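Local atomic coordinates of COPII coat assembly protein SEC16 (Saccharomyces cerevisiae, PDB entry 3MZK), a protein that helps initiate assembly of the COPII coat that forms transport vesicles at the endoplasmic reticulum, takes part in cargo selection, and is also involved in autophagy. Residues B[99-104]-B[251-256]; B[114-119]-B[301-306]; B[221-226]-B[256-261]; B[108-113]-B[339-344]. All coordinates share one frame; numbering follows the deposited sequence.

Contact 1: B[99-104]-B[251-256]; sequences DMTIWQ and NWKSIV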
# COMPACT_ATOMS: atom_id res chain seq x y z
N ASP B 99 41.51 1.24 2.49
CA ASP B 99 40.15 0.69 2.55
C ASP B 99 39.49 0.77 1.18
O ASP B 99 39.28 1.85 0.64
CB ASP B 99 39.32 1.44 3.59
CG ASP B 99 37.97 0.78 3.86
OD1 ASP B 99 37.38 0.21 2.91
OD2 ASP B 99 37.50 0.84 5.01
N MET B 100 39.15 -0.39 0.62
CA MET B 100 38.68 -0.46 -0.75
C MET B 100 37.17 -0.66 -0.87
O MET B 100 36.66 -0.90 -1.96
CB MET B 100 39.40 -1.59 -1.49
CG MET B 100 40.92 -1.55 -1.34
SD MET B 100 41.67 -0.17 -2.22
CE MET B 100 41.15 -0.52 -3.90
N THR B 101 36.47 -0.55 0.26
CA THR B 101 35.02 -0.71 0.28
C THR B 101 34.32 0.09 -0.82
O THR B 101 33.62 -0.48 -1.67
CB THR B 101 34.43 -0.31 1.64
OG1 THR B 101 34.97 -1.15 2.67
CG2 THR B 101 32.90 -0.45 1.63
N ILE B 102 34.50 1.41 -0.80
CA ILE B 102 33.85 2.30 -1.77
C ILE B 102 34.24 1.98 -3.21
O ILE B 102 33.40 1.96 -4.11
CB ILE B 102 34.17 3.77 -1.47
CG1 ILE B 102 33.53 4.20 -0.16
CG2 ILE B 102 33.70 4.67 -2.61
CD1 ILE B 102 34.02 5.53 0.34
N TRP B 103 35.53 1.75 -3.43
CA TRP B 103 36.01 1.32 -4.74
C TRP B 103 35.19 0.14 -5.24
O TRP B 103 34.58 0.19 -6.31
CB TRP B 103 37.48 0.92 -4.66
CG TRP B 103 38.45 2.06 -4.76
CD1 TRP B 103 39.33 2.48 -3.80
CD2 TRP B 103 38.64 2.92 -5.89
NE1 TRP B 103 40.05 3.55 -4.27
CE2 TRP B 103 39.65 3.84 -5.54
CE3 TRP B 103 38.05 3.00 -7.15
CZ2 TRP B 103 40.08 4.83 -6.42
CZ3 TRP B 103 38.49 3.98 -8.02
CH2 TRP B 103 39.49 4.88 -7.65
N GLN B 104 35.17 -0.92 -4.45
CA GLN B 104 34.55 -2.18 -4.84
C GLN B 104 33.03 -2.09 -4.90
O GLN B 104 32.39 -2.77 -5.71
CB GLN B 104 34.99 -3.30 -3.90
CG GLN B 104 36.46 -3.65 -4.05
CD GLN B 104 37.00 -4.47 -2.90
OE1 GLN B 104 36.58 -4.31 -1.75
NE2 GLN B 104 37.94 -5.36 -3.19
N ASN B 251 31.54 -0.50 14.84
CA ASN B 251 31.12 -1.73 14.17
C ASN B 251 30.12 -1.53 13.04
O ASN B 251 29.38 -2.45 12.70
CB ASN B 251 30.55 -2.73 15.17
CG ASN B 251 31.57 -3.18 16.19
OD1 ASN B 251 32.26 -4.18 16.00
ND2 ASN B 251 31.68 -2.43 17.28
N TRP B 252 30.10 -0.34 12.45
CA TRP B 252 29.09 -0.01 11.45
C TRP B 252 29.11 -0.97 10.27
O TRP B 252 28.07 -1.26 9.68
CB TRP B 252 29.27 1.42 10.94
CG TRP B 252 30.48 1.63 10.08
CD1 TRP B 252 31.74 1.96 10.49
CD2 TRP B 252 30.55 1.54 8.65
NE1 TRP B 252 32.58 2.08 9.41
CE2 TRP B 252 31.88 1.82 8.27
CE3 TRP B 252 29.61 1.24 7.65
CZ2 TRP B 252 32.29 1.81 6.94
CZ3 TRP B 252 30.03 1.23 6.33
CH2 TRP B 252 31.36 1.52 5.99
N LYS B 253 30.28 -1.48 9.93
CA LYS B 253 30.41 -2.37 8.79
C LYS B 253 29.60 -3.67 8.94
O LYS B 253 28.87 -4.05 8.03
CB LYS B 253 31.88 -2.69 8.51
CG LYS B 253 32.54 -1.69 7.59
CD LYS B 253 33.96 -2.11 7.29
CE LYS B 253 34.67 -1.11 6.40
NZ LYS B 253 36.09 -1.51 6.22
N SER B 254 29.74 -4.33 10.09
CA SER B 254 29.03 -5.58 10.34
C SER B 254 27.55 -5.34 10.59
O SER B 254 26.72 -6.21 10.31
CB SER B 254 29.66 -6.33 11.52
OG SER B 254 29.72 -5.50 12.67
N ILE B 255 27.22 -4.17 11.11
CA ILE B 255 25.83 -3.81 11.37
C ILE B 255 25.04 -3.69 10.07
O ILE B 255 24.03 -4.36 9.88
CB ILE B 255 25.72 -2.47 12.13
CG1 ILE B 255 26.38 -2.60 13.51
CG2 ILE B 255 24.28 -2.05 12.27
CD1 ILE B 255 26.31 -1.33 14.34
N VAL B 256 25.51 -2.84 9.17
CA VAL B 256 24.87 -2.69 7.88
C VAL B 256 24.83 -4.03 7.14
O VAL B 256 23.83 -4.37 6.52
CB VAL B 256 25.59 -1.62 7.02
CG1 VAL B 256 24.95 -1.51 5.64
CG2 VAL B 256 25.54 -0.28 7.73
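Lys253 reaches out from helix 252-261 and meets Asp99, which comes from the opposite direction, in a salt bridge. NZ donates to Asp99 OD2 at 3.0 Å, reaching it on the syn side but 34° out of the carboxylate plane. The lysine chain is extended beyond CG (chi2 -176°, chi3 -178°), and it has a wide gap to span: the CA atoms of Thr101 and Lys253, the nearest pair, stay 9.8 Å apart.

The hydrogen bonds behind this bridge help fix the rotation of the carboxylate. Asp99 OD1 takes the backbone N of Thr101 at 2.9 Å, nearly along the C-O axis, which makes an Asx turn, and it also accepts from Thr101 OG1 at 2.8 Å through its syn lone pair.

Van der Waals contact is slight: Thr101 OG1 lies 3.7 Å from Lys253 CE as the two side chains pass in opposite directions. Around it Thr101 packs on Leu123, and Trp252 packs on Ala296 and Leu300 of helix 294-303. Were Lys253 an alanine, Asp99 OD2 would probably lose its cationic mate.

One carboxylate thus ties the lead-in of helix 101-111 to helix 252-261, at a partly exposed spot where solvent probably weakens the charge attraction.

Contact 2: B[114-119]-B[301-306]; sequences VNWKNI and FIIGNV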
# COMPACT_ATOMS: atom_id res chain seq x y z
N VAL B 114 25.48 -7.10 -8.79
CA VAL B 114 25.24 -6.66 -7.42
C VAL B 114 24.00 -7.31 -6.80
O VAL B 114 22.89 -7.17 -7.30
CB VAL B 114 25.14 -5.12 -7.35
CG1 VAL B 114 24.21 -4.60 -8.44
CG2 VAL B 114 24.69 -4.66 -5.98
N ASN B 115 24.23 -8.04 -5.70
CA ASN B 115 23.16 -8.59 -4.88
C ASN B 115 23.40 -8.15 -3.44
O ASN B 115 24.55 -7.96 -3.03
CB ASN B 115 23.15 -10.13 -4.96
N TRP B 116 22.33 -7.98 -2.67
CA TRP B 116 22.46 -7.62 -1.26
C TRP B 116 23.39 -8.58 -0.53
O TRP B 116 24.06 -8.20 0.43
CB TRP B 116 21.10 -7.60 -0.57
CG TRP B 116 20.13 -6.66 -1.18
CD1 TRP B 116 18.93 -6.98 -1.75
CD2 TRP B 116 20.26 -5.23 -1.30
NE1 TRP B 116 18.31 -5.84 -2.21
CE2 TRP B 116 19.10 -4.76 -1.95
CE3 TRP B 116 21.24 -4.31 -0.92
CZ2 TRP B 116 18.90 -3.41 -2.23
CZ3 TRP B 116 21.04 -2.97 -1.20
CH2 TRP B 116 19.88 -2.53 -1.84
N LYS B 117 23.42 -9.84 -0.97
CA LYS B 117 24.34 -10.81 -0.41
C LYS B 117 25.77 -10.35 -0.69
O LYS B 117 26.60 -10.27 0.22
CB LYS B 117 24.10 -12.20 -1.01
N ASN B 118 26.04 -10.04 -1.95
CA ASN B 118 27.37 -9.62 -2.36
C ASN B 118 27.82 -8.35 -1.64
O ASN B 118 28.95 -8.27 -1.16
CB ASN B 118 27.42 -9.41 -3.87
CG ASN B 118 26.79 -10.55 -4.63
OD1 ASN B 118 25.96 -10.35 -5.52
ND2 ASN B 118 27.17 -11.78 -4.28
N ILE B 119 26.93 -7.36 -1.57
CA ILE B 119 27.25 -6.12 -0.88
C ILE B 119 27.49 -6.38 0.60
O ILE B 119 28.40 -5.81 1.20
CB ILE B 119 26.12 -5.08 -1.04
CG1 ILE B 119 25.98 -4.65 -2.50
CG2 ILE B 119 26.41 -3.87 -0.17
CD1 ILE B 119 24.80 -3.74 -2.74
N PHE B 301 25.10 5.93 1.97
CA PHE B 301 24.35 6.73 1.00
C PHE B 301 24.43 6.13 -0.40
O PHE B 301 23.44 6.13 -1.14
CB PHE B 301 24.85 8.18 0.97
CG PHE B 301 24.59 8.94 2.24
CD1 PHE B 301 23.52 8.61 3.06
CD2 PHE B 301 25.42 9.98 2.62
CE1 PHE B 301 23.28 9.31 4.23
CE2 PHE B 301 25.19 10.69 3.80
CZ PHE B 301 24.11 10.36 4.61
N ILE B 302 25.61 5.64 -0.76
CA ILE B 302 25.81 4.96 -2.03
C ILE B 302 24.93 3.71 -2.15
O ILE B 302 24.21 3.53 -3.14
CB ILE B 302 27.28 4.55 -2.20
CG1 ILE B 302 28.16 5.79 -2.38
CG2 ILE B 302 27.45 3.62 -3.39
CD1 ILE B 302 29.64 5.55 -2.16
N ILE B 303 24.98 2.86 -1.14
CA ILE B 303 24.14 1.66 -1.12
C ILE B 303 22.67 2.05 -1.22
O ILE B 303 21.90 1.37 -1.90
CB ILE B 303 24.36 0.85 0.16
CG1 ILE B 303 25.81 0.39 0.28
CG2 ILE B 303 23.43 -0.36 0.19
CD1 ILE B 303 26.14 -0.25 1.60
N GLY B 304 22.30 3.13 -0.55
CA GLY B 304 20.92 3.58 -0.54
C GLY B 304 20.53 4.32 -1.81
O GLY B 304 19.39 4.73 -1.97
N ASN B 305 21.49 4.47 -2.72
CA ASN B 305 21.29 5.24 -3.94
C ASN B 305 20.82 6.67 -3.70
O ASN B 305 20.01 7.20 -4.47
CB ASN B 305 20.33 4.52 -4.89
CG ASN B 305 21.06 3.68 -5.91
OD1 ASN B 305 22.12 3.13 -5.63
ND2 ASN B 305 20.51 3.59 -7.12
N VAL B 306 21.32 7.29 -2.64
CA VAL B 306 20.96 8.67 -2.34
C VAL B 306 21.60 9.60 -3.36
O VAL B 306 22.78 9.48 -3.67
CB VAL B 306 21.41 9.06 -0.93
CG1 VAL B 306 21.20 10.55 -0.71
CG2 VAL B 306 20.67 8.24 0.11
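Ile303 sits between Trp116 and Ile119, giving one branch to each. Its CG2 comes up to the edge of the indole, in the ring plane, 3.8 Å from CZ3 of Trp116, while its longer branch ends with CD1 4.0 Å from CG2 of Ile119. The two isoleucines slide past one another in opposite directions. Trp116 CG is anti to the carbonyl carbon (chi1 -58°), and from there the six-membered ring swings over to Ile303, although its CB does not point that way. The tight part centres on the buried Ile119 and Ile303; Leu260 also packs on Trp116 and Ile119, and Leu281 on Ile303.

The contact sets the first turn of helix 116-123 against the last turn of helix 294-303, within the helical ancestral coatomer element (ACE1) domain. Helix 294-303 ends in a Schellman motif: Asn305 has positive phi (55°), its N bonds to Ile302 O, and Val306 N bonds to Phe301 O at 2.8 Å.

The looser side lies toward the loop ahead of helix 116-123. Val114 and Asn115 stay well clear of 301-306, and Asn118, exposed, takes no part. Past the Schellman turn Asn305 also keeps its distance from 114-119.

Contact 3: B[221-226]-B[256-261]; sequences LLIFQV and VAAVLI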
# COMPACT_ATOMS: atom_id res chain seq x y z
N LEU B 221 18.71 -5.81 18.95
CA LEU B 221 17.72 -4.75 19.06
C LEU B 221 17.62 -3.99 17.75
O LEU B 221 16.52 -3.75 17.25
CB LEU B 221 18.09 -3.79 20.19
CG LEU B 221 17.18 -2.57 20.34
CD1 LEU B 221 15.72 -2.98 20.46
CD2 LEU B 221 17.61 -1.76 21.55
N LEU B 222 18.76 -3.61 17.19
CA LEU B 222 18.78 -2.82 15.96
C LEU B 222 18.19 -3.57 14.77
O LEU B 222 17.37 -3.02 14.03
CB LEU B 222 20.19 -2.36 15.63
CG LEU B 222 20.25 -1.52 14.35
CD1 LEU B 222 20.81 -0.15 14.64
CD2 LEU B 222 21.05 -2.23 13.27
N ILE B 223 18.61 -4.82 14.58
CA ILE B 223 18.09 -5.65 13.49
C ILE B 223 16.57 -5.76 13.51
O ILE B 223 15.92 -5.65 12.48
CB ILE B 223 18.68 -7.07 13.54
CG1 ILE B 223 20.19 -7.02 13.37
CG2 ILE B 223 18.07 -7.92 12.46
CD1 ILE B 223 20.85 -8.37 13.39
N PHE B 224 16.01 -5.97 14.70
CA PHE B 224 14.57 -6.11 14.85
C PHE B 224 13.85 -4.77 14.70
O PHE B 224 12.70 -4.73 14.26
CB PHE B 224 14.21 -6.77 16.19
CG PHE B 224 14.70 -8.18 16.30
CD1 PHE B 224 14.54 -9.07 15.25
CD2 PHE B 224 15.34 -8.62 17.45
CE1 PHE B 224 14.99 -10.38 15.35
CE2 PHE B 224 15.80 -9.92 17.56
CZ PHE B 224 15.62 -10.80 16.50
N GLN B 225 14.52 -3.69 15.06
CA GLN B 225 13.94 -2.36 14.91
C GLN B 225 13.82 -1.98 13.45
O GLN B 225 12.81 -1.43 13.02
CB GLN B 225 14.77 -1.30 15.64
CG GLN B 225 14.72 -1.40 17.15
CD GLN B 225 13.30 -1.40 17.67
OE1 GLN B 225 12.40 -0.81 17.07
NE2 GLN B 225 13.08 -2.08 18.79
N VAL B 226 14.86 -2.28 12.68
CA VAL B 226 14.92 -1.89 11.28
C VAL B 226 13.76 -2.49 10.48
O VAL B 226 13.10 -1.78 9.71
CB VAL B 226 16.26 -2.30 10.63
CG1 VAL B 226 16.21 -2.12 9.12
CG2 VAL B 226 17.42 -1.51 11.24
N VAL B 256 25.51 -2.84 9.17
CA VAL B 256 24.87 -2.69 7.88
C VAL B 256 24.83 -4.03 7.14
O VAL B 256 23.83 -4.37 6.52
CB VAL B 256 25.59 -1.62 7.02
CG1 VAL B 256 24.95 -1.51 5.64
CG2 VAL B 256 25.54 -0.28 7.73
N ALA B 257 25.92 -4.78 7.23
CA ALA B 257 26.01 -6.08 6.56
C ALA B 257 24.93 -7.04 7.06
O ALA B 257 24.37 -7.81 6.28
CB ALA B 257 27.40 -6.69 6.75
N ALA B 258 24.65 -7.00 8.36
CA ALA B 258 23.61 -7.83 8.95
C ALA B 258 22.25 -7.47 8.38
O ALA B 258 21.46 -8.35 8.03
CB ALA B 258 23.61 -7.69 10.46
N VAL B 259 21.97 -6.17 8.28
CA VAL B 259 20.70 -5.71 7.75
C VAL B 259 20.51 -6.14 6.30
O VAL B 259 19.47 -6.70 5.94
CB VAL B 259 20.55 -4.18 7.86
CG1 VAL B 259 19.35 -3.70 7.07
CG2 VAL B 259 20.44 -3.77 9.32
N LEU B 260 21.51 -5.89 5.47
CA LEU B 260 21.41 -6.20 4.04
C LEU B 260 21.19 -7.68 3.77
O LEU B 260 20.38 -8.05 2.92
CB LEU B 260 22.65 -5.69 3.29
CG LEU B 260 22.88 -4.18 3.33
CD1 LEU B 260 24.12 -3.79 2.54
CD2 LEU B 260 21.65 -3.42 2.83
N ILE B 261 21.90 -8.53 4.51
CA ILE B 261 21.85 -9.97 4.27
C ILE B 261 20.53 -10.57 4.72
O ILE B 261 20.21 -11.70 4.38
CB ILE B 261 23.02 -10.70 4.96
CG1 ILE B 261 23.36 -11.99 4.21
CG2 ILE B 261 22.70 -10.96 6.42
CD1 ILE B 261 24.63 -12.66 4.71
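Val259 is the main bump of this interface, set between Leu222 and Val226, residues one turn apart on helix 214-226. Its two methyls divide the work. CG1, anti to the backbone N (chi1 169°), meets CG1 of Val226 at 4.1 Å, the two valines crossing obliquely; CG2 turns toward Leu222 and lies 4.3 Å from its CD2. The methyls of Val259 thus rest in the shallow hollow between those two side chains.

The complementary bump comes from the other helix. Ile223 stretches its longer branch along chi2 -180° until CD1 stands 4.1 Å from CB of Ala258. Because that alanine carries a single methyl, the isoleucine can extend toward the backbone of helix 256-261 instead of being turned aside. The CA atoms of Ile223 and Val259 are the nearest pair, 6.3 Å apart.

The two segments run in broadly the same direction, their axes inclined at 42° and 10.2 Å apart at closest approach. Helices 231-240 and 242-250 lie between them in the chain, all within the Sec23-binding domain of the TPR clan. Phe280 of helix 275-290 packs against Leu222, Val226 and Val259 together, and on the outer flank Phe224 touches Leu184 of the second subunit.

All five touching residues are buried and aliphatic, so the contact probably rests on shape fit and the hydrophobic effect, with no hydrogen bond or salt bridge between the segments.

Contact 4: B[108-113]-B[339-344]; sequences MKLNDK and YEYIFS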
# COMPACT_ATOMS: atom_id res chain seq x y z
N MET B 108 30.76 -2.95 -8.26
CA MET B 108 29.58 -3.82 -8.30
C MET B 108 28.41 -3.14 -8.99
O MET B 108 27.84 -3.67 -9.95
CB MET B 108 29.14 -4.21 -6.89
CG MET B 108 30.07 -5.15 -6.16
SD MET B 108 29.34 -5.64 -4.59
CE MET B 108 27.75 -6.23 -5.14
N LYS B 109 28.04 -1.96 -8.49
CA LYS B 109 26.87 -1.26 -8.99
C LYS B 109 27.04 -0.92 -10.46
O LYS B 109 26.07 -0.75 -11.19
CB LYS B 109 26.62 0.00 -8.16
CG LYS B 109 26.41 -0.28 -6.68
CD LYS B 109 26.22 1.01 -5.88
CE LYS B 109 24.75 1.37 -5.72
NZ LYS B 109 24.08 1.69 -7.00
N LEU B 110 28.29 -0.84 -10.89
CA LEU B 110 28.58 -0.55 -12.28
C LEU B 110 28.31 -1.77 -13.16
O LEU B 110 28.08 -1.64 -14.36
CB LEU B 110 30.04 -0.09 -12.43
CG LEU B 110 30.53 0.17 -13.84
CD1 LEU B 110 29.75 1.30 -14.48
CD2 LEU B 110 32.01 0.49 -13.83
N ASN B 111 28.31 -2.95 -12.54
CA ASN B 111 28.26 -4.21 -13.28
C ASN B 111 26.87 -4.82 -13.40
O ASN B 111 26.62 -5.66 -14.27
CB ASN B 111 29.18 -5.24 -12.63
CG ASN B 111 30.64 -4.83 -12.65
OD1 ASN B 111 31.06 -4.04 -13.50
ND2 ASN B 111 31.41 -5.36 -11.72
N ASP B 112 25.98 -4.43 -12.49
CA ASP B 112 24.74 -5.15 -12.25
C ASP B 112 25.06 -6.55 -11.73
O ASP B 112 24.19 -7.42 -11.69
CB ASP B 112 23.86 -5.20 -13.50
CG ASP B 112 23.29 -3.84 -13.86
OD1 ASP B 112 24.09 -2.90 -14.08
OD2 ASP B 112 22.05 -3.71 -13.93
N LYS B 113 26.32 -6.75 -11.35
CA LYS B 113 26.74 -7.96 -10.65
C LYS B 113 26.58 -7.73 -9.16
O LYS B 113 27.44 -8.12 -8.36
CB LYS B 113 28.20 -8.28 -10.97
CG LYS B 113 28.43 -8.84 -12.37
CD LYS B 113 29.91 -9.01 -12.66
CE LYS B 113 30.58 -9.93 -11.66
NZ LYS B 113 32.05 -10.03 -11.91
N TYR B 339 29.69 7.33 -9.84
CA TYR B 339 28.39 7.26 -9.19
C TYR B 339 27.34 7.93 -10.06
O TYR B 339 26.20 7.47 -10.13
CB TYR B 339 28.46 7.93 -7.81
CG TYR B 339 27.26 7.71 -6.93
CD1 TYR B 339 26.81 6.43 -6.64
CD2 TYR B 339 26.58 8.79 -6.36
CE1 TYR B 339 25.71 6.22 -5.81
CE2 TYR B 339 25.48 8.59 -5.54
CZ TYR B 339 25.05 7.30 -5.27
OH TYR B 339 23.96 7.10 -4.46
N GLU B 340 27.72 9.01 -10.74
CA GLU B 340 26.79 9.69 -11.63
C GLU B 340 26.46 8.82 -12.84
O GLU B 340 25.30 8.70 -13.23
CB GLU B 340 27.38 11.02 -12.10
CG GLU B 340 26.45 11.82 -13.00
CD GLU B 340 27.12 13.06 -13.56
OE1 GLU B 340 28.26 12.93 -14.07
OE2 GLU B 340 26.52 14.15 -13.50
N TYR B 341 27.50 8.22 -13.43
CA TYR B 341 27.31 7.34 -14.57
C TYR B 341 26.32 6.23 -14.24
O TYR B 341 25.48 5.89 -15.07
CB TYR B 341 28.65 6.75 -15.01
CG TYR B 341 28.56 5.89 -16.25
CD1 TYR B 341 28.30 6.46 -17.49
CD2 TYR B 341 28.73 4.51 -16.18
CE1 TYR B 341 28.22 5.67 -18.63
CE2 TYR B 341 28.66 3.72 -17.31
CZ TYR B 341 28.40 4.31 -18.54
OH TYR B 341 28.32 3.54 -19.67
N ILE B 342 26.42 5.69 -13.04
CA ILE B 342 25.53 4.61 -12.61
C ILE B 342 24.06 5.05 -12.62
O ILE B 342 23.18 4.32 -13.08
CB ILE B 342 25.93 4.08 -11.22
CG1 ILE B 342 27.28 3.36 -11.30
CG2 ILE B 342 24.87 3.14 -10.68
CD1 ILE B 342 27.86 3.02 -9.95
N PHE B 343 23.81 6.26 -12.12
CA PHE B 343 22.47 6.83 -12.16
C PHE B 343 22.01 7.05 -13.60
O PHE B 343 20.82 7.13 -13.87
CB PHE B 343 22.43 8.18 -11.44
CG PHE B 343 22.20 8.08 -9.97
CD1 PHE B 343 21.16 8.77 -9.37
CD2 PHE B 343 23.03 7.31 -9.17
CE1 PHE B 343 20.94 8.69 -8.01
CE2 PHE B 343 22.82 7.23 -7.81
CZ PHE B 343 21.77 7.92 -7.22
N SER B 344 22.96 7.18 -14.51
CA SER B 344 22.65 7.58 -15.88
C SER B 344 21.92 6.49 -16.65
O SER B 344 21.21 6.77 -17.61
CB SER B 344 23.91 8.01 -16.64
OG SER B 344 24.64 6.90 -17.09
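Ile342 has CG1 anti to its carbonyl carbon (chi1 -68°) and chi2 at 170°, a pair of torsions that brings CD1 onto Lys109 and the backbone N of Leu110, while across from it Leu110 CG swings anti to the backbone N (chi1 177°) and takes CD1 to Tyr341. This joins the end of helix 101-111 to helix 330-344 in the helical ACE1 domain, from more than 220 residues apart.

The isoleucine methyl CD1 lands 3.7 Å from CB of Lys109 and 4.0 Å from N of Leu110, crossing the lysine chain at about a right angle. That chain bends at chi3 and chi4, turning NZ to its hydrogen-bond partner Asn305 OD1, with NZ also 4.0 Å from Ile342 CG2. With an alanine in place of Ile342, the gap left against Lys109 would probably free the aliphatic part of the lysine to shift.

The second touch sets a leucine methyl against the edge of a tyrosine ring. Leu80 and Met84 of helix 77-94 also pack on Leu110, and Tyr345 meets the Tyr341 ring edge-to-face. Leu110 reaches that ring in its plane, rather than over a face, with CD1 3.8 Å from Tyr341 CD2 and 3.9 Å from CE2.

The four contacts run as a chain of neighbours through the helical body. Contacts 2 and 4 are the closest, with centres about 10 Å apart, and are joined by polar bonds: Lys109 NZ to Asn305 OD1 and Tyr339 OH to Val306 O, each 2.8 Å and probably a hydrogen bond. Contact 1 connects to contact 2 through Ile102 and Ile302, and to contact 3 through Val256, which both include. Leu260 carries contact 3 over to contact 2, its CD1 3.6 Å from Ile119 CG2. Contacts 3 and 4 mark the two ends: their centres are about 25 Å apart and their nearest atoms about 9 Å.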